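Conserved hypothetical protein (Deinococcus radiodurans, PDB 2A1V) is of unknown function but belongs to the YjbR (DUF419) family, some of whose relatives have been proposed to bind DNA. Local coordinates at residues E32-F36 with A48-T53; E19-S23 with L128-D132. Residues are numbered along the deposited sequence.

Contact 1: residues E32-F36 with A48-T53; sequences ETLVF and ALTDIT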
ATOM      1  N   GLU A  32     -11.819 -12.949  -1.009  1.00 20.26           N
ATOM      2  CA  GLU A  32     -12.117 -11.603  -0.581  1.00 19.71           C
ATOM      3  C   GLU A  32     -10.883 -10.713  -0.545  1.00 19.14           C
ATOM      4  O   GLU A  32     -10.834  -9.757   0.216  1.00 18.19           O
ATOM      5  CB  GLU A  32     -12.819 -11.594   0.793  1.00 20.74           C
ATOM      6  CG  GLU A  32     -13.731 -12.808   1.151  1.00 21.41           C
ATOM      7  CD  GLU A  32     -14.804 -13.177   0.115  1.00 20.52           C
ATOM      8  OE1 GLU A  32     -14.949 -12.534  -0.940  1.00 21.39           O
ATOM      9  OE2 GLU A  32     -15.482 -14.203   0.340  1.00 20.76           O
ATOM     10  N   THR A  33      -9.865 -11.025  -1.352  1.00 18.63           N
ATOM     11  CA  THR A  33      -8.712 -10.132  -1.482  1.00 18.57           C
ATOM     12  C   THR A  33      -9.029  -8.836  -2.313  1.00 18.01           C
ATOM     13  O   THR A  33      -9.169  -8.823  -3.540  1.00 16.48           O
ATOM     14  CB  THR A  33      -7.479 -10.898  -2.017  1.00 18.59           C
ATOM     15  OG1 THR A  33      -7.239 -12.074  -1.204  1.00 19.90           O
ATOM     16  CG2 THR A  33      -6.208  -9.974  -1.957  1.00 19.25           C
ATOM     17  N   LEU A  34      -9.180  -7.753  -1.579  1.00 18.80           N
ATOM     18  CA  LEU A  34      -9.249  -6.414  -2.122  1.00 18.65           C
ATOM     19  C   LEU A  34      -7.855  -5.939  -2.593  1.00 17.99           C
ATOM     20  O   LEU A  34      -6.871  -5.963  -1.848  1.00 16.30           O
ATOM     21  CB  LEU A  34      -9.788  -5.472  -1.058  1.00 18.66           C
ATOM     22  CG  LEU A  34     -10.038  -4.014  -1.444  1.00 19.65           C
ATOM     23  CD1 LEU A  34     -11.080  -3.819  -2.616  1.00 20.30           C
ATOM     24  CD2 LEU A  34     -10.484  -3.278  -0.193  1.00 20.18           C
ATOM     25  N   VAL A  35      -7.812  -5.509  -3.849  1.00 17.83           N
ATOM     26  CA  VAL A  35      -6.584  -5.065  -4.503  1.00 17.02           C
ATOM     27  C   VAL A  35      -6.736  -3.612  -4.970  1.00 16.22           C
ATOM     28  O   VAL A  35      -7.692  -3.241  -5.628  1.00 15.45           O
ATOM     29  CB  VAL A  35      -6.225  -5.989  -5.672  1.00 17.05           C
ATOM     30  CG1 VAL A  35      -4.863  -5.623  -6.258  1.00 17.71           C
ATOM     31  CG2 VAL A  35      -6.211  -7.459  -5.238  1.00 17.14           C
ATOM     32  N   PHE A  36      -5.798  -2.788  -4.547  1.00 16.29           N
ATOM     33  CA  PHE A  36      -5.693  -1.403  -4.991  1.00 16.15           C
ATOM     34  C   PHE A  36      -4.640  -1.334  -6.071  1.00 15.65           C
ATOM     35  O   PHE A  36      -3.494  -1.782  -5.889  1.00 15.39           O
ATOM     36  CB  PHE A  36      -5.341  -0.453  -3.844  1.00 16.07           C
ATOM     37  CG  PHE A  36      -6.301  -0.503  -2.707  1.00 18.06           C
ATOM     38  CD1 PHE A  36      -6.127  -1.413  -1.670  1.00 16.57           C
ATOM     39  CD2 PHE A  36      -7.373   0.388  -2.657  1.00 17.68           C
ATOM     40  CE1 PHE A  36      -7.021  -1.471  -0.598  1.00 16.77           C
ATOM     41  CE2 PHE A  36      -8.257   0.377  -1.580  1.00 18.10           C
ATOM     42  CZ  PHE A  36      -8.092  -0.556  -0.552  1.00 18.62           C
ATOM     43  N   ALA A  48      -1.341  -2.219  -3.153  1.00 16.19           N
ATOM     44  CA  ALA A  48      -1.730  -2.672  -1.815  1.00 16.55           C
ATOM     45  C   ALA A  48      -2.789  -3.766  -1.938  1.00 16.79           C
ATOM     46  O   ALA A  48      -3.565  -3.759  -2.889  1.00 16.67           O
ATOM     47  CB  ALA A  48      -2.240  -1.572  -1.014  1.00 15.97           C
ATOM     48  N   LEU A  49      -2.793  -4.720  -1.011  1.00 16.42           N
ATOM     49  CA  LEU A  49      -3.806  -5.773  -1.009  1.00 18.52           C
ATOM     50  C   LEU A  49      -4.163  -6.150   0.432  1.00 17.93           C
ATOM     51  O   LEU A  49      -3.286  -6.145   1.333  1.00 17.86           O
ATOM     52  CB  LEU A  49      -3.308  -7.060  -1.686  1.00 19.38           C
ATOM     53  CG  LEU A  49      -2.564  -7.195  -2.990  1.00 22.89           C
ATOM     54  CD1 LEU A  49      -1.157  -6.541  -2.940  1.00 24.64           C
ATOM     55  CD2 LEU A  49      -2.497  -8.727  -3.247  1.00 22.14           C
ATOM     56  N   THR A  50      -5.407  -6.540   0.648  1.00 18.02           N
ATOM     57  CA  THR A  50      -5.780  -7.114   1.955  1.00 19.04           C
ATOM     58  C   THR A  50      -6.961  -8.059   1.803  1.00 19.26           C
ATOM     59  O   THR A  50      -7.803  -7.838   0.940  1.00 20.40           O
ATOM     60  CB  THR A  50      -6.128  -6.001   3.021  1.00 19.51           C
ATOM     61  OG1 THR A  50      -6.165  -6.555   4.372  1.00 19.29           O
ATOM     62  CG2 THR A  50      -7.430  -5.320   2.660  1.00 19.02           C
ATOM     63  N   ASP A  51      -7.023  -9.088   2.648  1.00 18.83           N
ATOM     64  CA  ASP A  51      -8.109 -10.058   2.640  1.00 18.39           C
ATOM     65  C   ASP A  51      -9.106  -9.582   3.688  1.00 18.40           C
ATOM     66  O   ASP A  51      -8.849  -9.615   4.917  1.00 17.05           O
ATOM     67  CB  ASP A  51      -7.577 -11.466   2.906  1.00 18.16           C
ATOM     68  CG  ASP A  51      -8.669 -12.514   2.980  1.00 19.74           C
ATOM     69  OD1 ASP A  51      -9.900 -12.201   2.883  1.00 21.05           O
ATOM     70  OD2 ASP A  51      -8.271 -13.682   3.167  1.00 23.77           O
ATOM     71  N   ILE A  52     -10.238  -9.097   3.184  1.00 19.53           N
ATOM     72  CA  ILE A  52     -11.220  -8.376   3.998  1.00 19.54           C
ATOM     73  C   ILE A  52     -12.029  -9.242   4.928  1.00 19.42           C
ATOM     74  O   ILE A  52     -12.700  -8.719   5.800  1.00 18.19           O
ATOM     75  CB  ILE A  52     -12.163  -7.465   3.158  1.00 20.42           C
ATOM     76  CG1 ILE A  52     -13.200  -8.241   2.337  1.00 20.65           C
ATOM     77  CG2 ILE A  52     -11.351  -6.523   2.278  1.00 20.48           C
ATOM     78  CD1 ILE A  52     -14.417  -7.328   1.916  1.00 20.96           C
ATOM     79  N   THR A  53     -11.953 -10.570   4.784  1.00 20.07           N
ATOM     80  CA  THR A  53     -12.591 -11.458   5.752  1.00 20.70           C
ATOM     81  C   THR A  53     -11.745 -11.797   7.014  1.00 21.41           C
ATOM     82  O   THR A  53     -12.238 -12.510   7.907  1.00 21.36           O
ATOM     83  CB  THR A  53     -13.097 -12.794   5.116  1.00 20.36           C
ATOM     84  OG1 THR A  53     -13.958 -13.464   6.054  1.00 22.10           O
ATOM     85  CG2 THR A  53     -11.972 -13.697   4.782  1.00 21.22           C
TER
HETATM   86  O   HOH W   1     -10.818 -14.487   1.518  1.00 30.40           O

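Contact 2: residues E19-S23 with L128-D132; sequences ELPHS and LGLPD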
ATOM      1  N   GLU A  19      -7.928   9.119  -1.946  1.00 23.43           N
ATOM      2  CA  GLU A  19      -7.238  10.384  -2.257  1.00 23.83           C
ATOM      3  C   GLU A  19      -6.075  10.300  -3.269  1.00 22.35           C
ATOM      4  O   GLU A  19      -5.493  11.340  -3.625  1.00 21.81           O
ATOM      5  CB  GLU A  19      -6.570  10.919  -1.024  1.00 24.16           C
ATOM      6  CG  GLU A  19      -7.362  10.894   0.213  1.00 28.66           C
ATOM      7  CD  GLU A  19      -6.418  11.050   1.375  1.00 31.02           C
ATOM      8  OE1 GLU A  19      -5.198  10.761   1.116  1.00 43.31           O
ATOM      9  OE2 GLU A  19      -6.868  11.425   2.503  1.00 36.34           O
ATOM     10  N   LEU A  20      -5.680   9.080  -3.634  1.00 20.84           N
ATOM     11  CA  LEU A  20      -4.519   8.867  -4.494  1.00 19.99           C
ATOM     12  C   LEU A  20      -5.014   8.835  -5.929  1.00 19.14           C
ATOM     13  O   LEU A  20      -5.981   8.138  -6.247  1.00 18.14           O
ATOM     14  CB  LEU A  20      -3.815   7.580  -4.137  1.00 19.34           C
ATOM     15  CG  LEU A  20      -3.481   7.453  -2.666  1.00 19.98           C
ATOM     16  CD1 LEU A  20      -2.907   6.074  -2.288  1.00 16.73           C
ATOM     17  CD2 LEU A  20      -2.553   8.600  -2.277  1.00 21.80           C
ATOM     18  N   PRO A  21      -4.393   9.660  -6.791  1.00 19.22           N
ATOM     19  CA  PRO A  21      -4.806   9.772  -8.170  1.00 18.64           C
ATOM     20  C   PRO A  21      -4.709   8.470  -8.943  1.00 18.26           C
ATOM     21  O   PRO A  21      -3.698   7.759  -8.863  1.00 17.76           O
ATOM     22  CB  PRO A  21      -3.831  10.827  -8.754  1.00 17.57           C
ATOM     23  CG  PRO A  21      -3.401  11.624  -7.556  1.00 18.23           C
ATOM     24  CD  PRO A  21      -3.269  10.589  -6.494  1.00 19.17           C
ATOM     25  N   HIS A  22      -5.770   8.225  -9.702  1.00 17.27           N
ATOM     26  CA  HIS A  22      -5.946   7.041 -10.549  1.00 18.42           C
ATOM     27  C   HIS A  22      -5.873   5.683  -9.825  1.00 19.30           C
ATOM     28  O   HIS A  22      -5.376   4.674 -10.391  1.00 18.53           O
ATOM     29  CB  HIS A  22      -4.985   7.088 -11.704  1.00 19.10           C
ATOM     30  CG  HIS A  22      -5.049   8.352 -12.479  1.00 20.30           C
ATOM     31  ND1 HIS A  22      -6.061   8.617 -13.383  1.00 21.50           N
ATOM     32  CD2 HIS A  22      -4.242   9.444 -12.467  1.00 20.93           C
ATOM     33  CE1 HIS A  22      -5.850   9.806 -13.921  1.00 21.61           C
ATOM     34  NE2 HIS A  22      -4.752  10.326 -13.386  1.00 19.88           N
ATOM     35  N   SER A  23      -6.407   5.656  -8.588  1.00 18.91           N
ATOM     36  CA  SER A  23      -6.427   4.443  -7.833  1.00 19.55           C
ATOM     37  C   SER A  23      -7.788   3.798  -8.084  1.00 19.43           C
ATOM     38  O   SER A  23      -8.778   4.490  -8.345  1.00 17.52           O
ATOM     39  CB  SER A  23      -6.177   4.662  -6.348  1.00 19.31           C
ATOM     40  OG  SER A  23      -6.375   3.439  -5.637  1.00 20.24           O
ATOM     41  N   LEU A 128      -0.940  10.888 -17.577  1.00 27.99           N
ATOM     42  CA  LEU A 128      -1.988  10.476 -16.692  1.00 28.25           C
ATOM     43  C   LEU A 128      -2.078  11.480 -15.542  1.00 29.00           C
ATOM     44  O   LEU A 128      -3.165  11.755 -15.008  1.00 31.23           O
ATOM     45  CB  LEU A 128      -1.628   9.057 -16.250  1.00 28.61           C
ATOM     46  CG  LEU A 128      -2.602   8.109 -15.618  1.00 27.52           C
ATOM     47  CD1 LEU A 128      -3.811   7.889 -16.461  1.00 25.04           C
ATOM     48  CD2 LEU A 128      -1.863   6.837 -15.320  1.00 26.26           C
ATOM     49  N   GLY A 129      -0.941  12.068 -15.183  1.00 28.70           N
ATOM     50  CA  GLY A 129      -0.863  12.952 -14.039  1.00 28.01           C
ATOM     51  C   GLY A 129      -0.592  12.232 -12.725  1.00 28.49           C
ATOM     52  O   GLY A 129      -1.229  12.540 -11.698  1.00 32.52           O
ATOM     53  N   LEU A 130       0.373  11.322 -12.694  1.00 26.12           N
ATOM     54  CA  LEU A 130       0.782  10.715 -11.431  1.00 25.38           C
ATOM     55  C   LEU A 130       1.813  11.597 -10.755  1.00 25.02           C
ATOM     56  O   LEU A 130       2.780  11.953 -11.400  1.00 24.81           O
ATOM     57  CB  LEU A 130       1.398   9.336 -11.684  1.00 24.10           C
ATOM     58  CG  LEU A 130       0.484   8.353 -12.405  1.00 22.58           C
ATOM     59  CD1 LEU A 130       1.195   7.034 -12.646  1.00 19.84           C
ATOM     60  CD2 LEU A 130      -0.842   8.155 -11.638  1.00 20.16           C
ATOM     61  N   PRO A 131       1.624  11.942  -9.450  1.00 24.88           N
ATOM     62  CA  PRO A 131       2.521  12.926  -8.848  1.00 25.52           C
ATOM     63  C   PRO A 131       3.882  12.378  -8.378  1.00 25.68           C
ATOM     64  O   PRO A 131       4.001  11.192  -8.067  1.00 26.11           O
ATOM     65  CB  PRO A 131       1.710  13.448  -7.695  1.00 24.10           C
ATOM     66  CG  PRO A 131       1.005  12.216  -7.213  1.00 25.61           C
ATOM     67  CD  PRO A 131       0.604  11.501  -8.483  1.00 25.55           C
ATOM     68  N   ASP A 132       4.902  13.242  -8.387  0.60 26.19           N
ATOM     69  CA  ASP A 132       6.250  12.918  -7.859  0.60 26.64           C
ATOM     70  C   ASP A 132       6.216  12.624  -6.351  0.60 26.17           C
ATOM     71  O   ASP A 132       6.844  11.683  -5.901  0.60 26.44           O
ATOM     72  CB  ASP A 132       7.252  14.068  -8.129  0.60 27.06           C
ATOM     73  CG  ASP A 132       8.703  13.735  -7.680  0.60 27.91           C
ATOM     74  OD1 ASP A 132       9.291  12.681  -8.058  0.60 31.56           O
ATOM     75  OD2 ASP A 132       9.281  14.563  -6.956  0.60 31.80           O
TER

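Contact 1: residues E32-F36 with A48-T53
A water and an Asx turn close the pairing where one strand ends and the other begins. Asp51 OD1 accepts from Thr53 N at 3.2 Å and also accepts a hydrogen bond from water 1 at 2.8 Å; the same water accepts from Glu32 N at 3.1 Å. A short acidic side chain suits this corner, since its carboxylate can hold its own turn and, through the water, the backbone of Glu32. Just inside the water, Ile52 N donates to Glu32 O (3.1 Å) along a nearly straight line.

Strands 33-36 and 48-51 are parts of the two arms of a beta hairpin, running antiparallel at 167° with axes 4.5 Å apart. Leu34 and Thr50 form a hydrogen-bonded pair, with Leu34 N to Thr50 O at 2.9 Å and Thr50 N to Leu34 O at 3.0 Å. Phe36 N to Ala48 O, also 2.9 Å, ties the next such pair, while Thr33-Asp51 and Val35-Leu49 are non-hydrogen-bonded pairs.

Leu34, Phe36, Ala48 and Thr50 share the face packed against helix 10-17. Small Ala48 leaves room for the Phe36 ring, its CB 3.9 Å from Phe36 CD1, and Leu34 CB meets Ile52 CG2 at 3.8 Å; both of these side chains touch Val10. Thr50 can be buried here because its hydroxyl bonds to Arg58 O. On the reverse face Val35 CG2 lies 4.3 Å from Leu49 CG, and branched Val35 also packs on Pro28 and Phe29. Thr33 sends its hydroxyl to Asp31 and its methyl CG2 to within 4.1 Å of Leu49 CB.

Contact 2: residues E19-S23 with L128-D132
His22 reaches from one loop to the end of a helix far along the chain, using both the polar edge and the flat face of its ring. Its NE2 donates to Leu128 O at 2.7 Å, an acceptor offered by the last residue of helix 122-128. Over one face of the same ring sits the Leu128 side chain: Leu128 CG lies 3.8 Å from the ring centroid of His22 and only 10° off the normal, a CH-pi contact. Histidine thus supplies a donor and an aromatic surface at once, and leucine an aliphatic branch broad enough to lie on it; Leu128 also packs on Tyr40.

The backbone of Leu20-Ser23 presents the ring through a type II beta turn, closed by a weak Ser23 N to Leu20 O bond of 3.4 Å. Pro21 fits the second position, where its ring fixes phi near -60°, whereas His22 adopts the positive phi of the third, a place more often held by glycine. Across the gap, Gly129 is the C-prime residue of the Schellman motif that ends the helix. Its phi is positive too, and a beta carbon there would jam against the carbonyl O of Leu128.

Pro21 widens the contact with apolar surface: its CG approaches Pro131 CD at 4.1 Å, an apolar contact between the two proline rings. Leu130 CD2 lies alongside, 3.7 Å from His22 CD2 and 4.0 Å from Pro21 O. Leu130 is buried against Tyr112 and Thr116 of helix 101-119, and the Tyr112 hydroxyl donates to Pro21 O.

After helix 10-17 the chain enters segment 19-23, the first half of contact 2, and at once begins strand 23-26 at one edge of the antiparallel sheet. The next two strands form the hairpin of contact 1, which closes a chain loop of 11 residues between 32-36 and 48-53, mostly the rest of the two strands and their turn. The remaining strands and helices 65-74, 101-119 and 122-128 follow before segment 128-132 returns to complete contact 2, with 104 residues between its segments. Contact 1 is therefore nested within contact 2. Their centres lie 20 Å apart: one joins neighbouring strands, the other joins the loop entering the sheet to the C-terminal helical part.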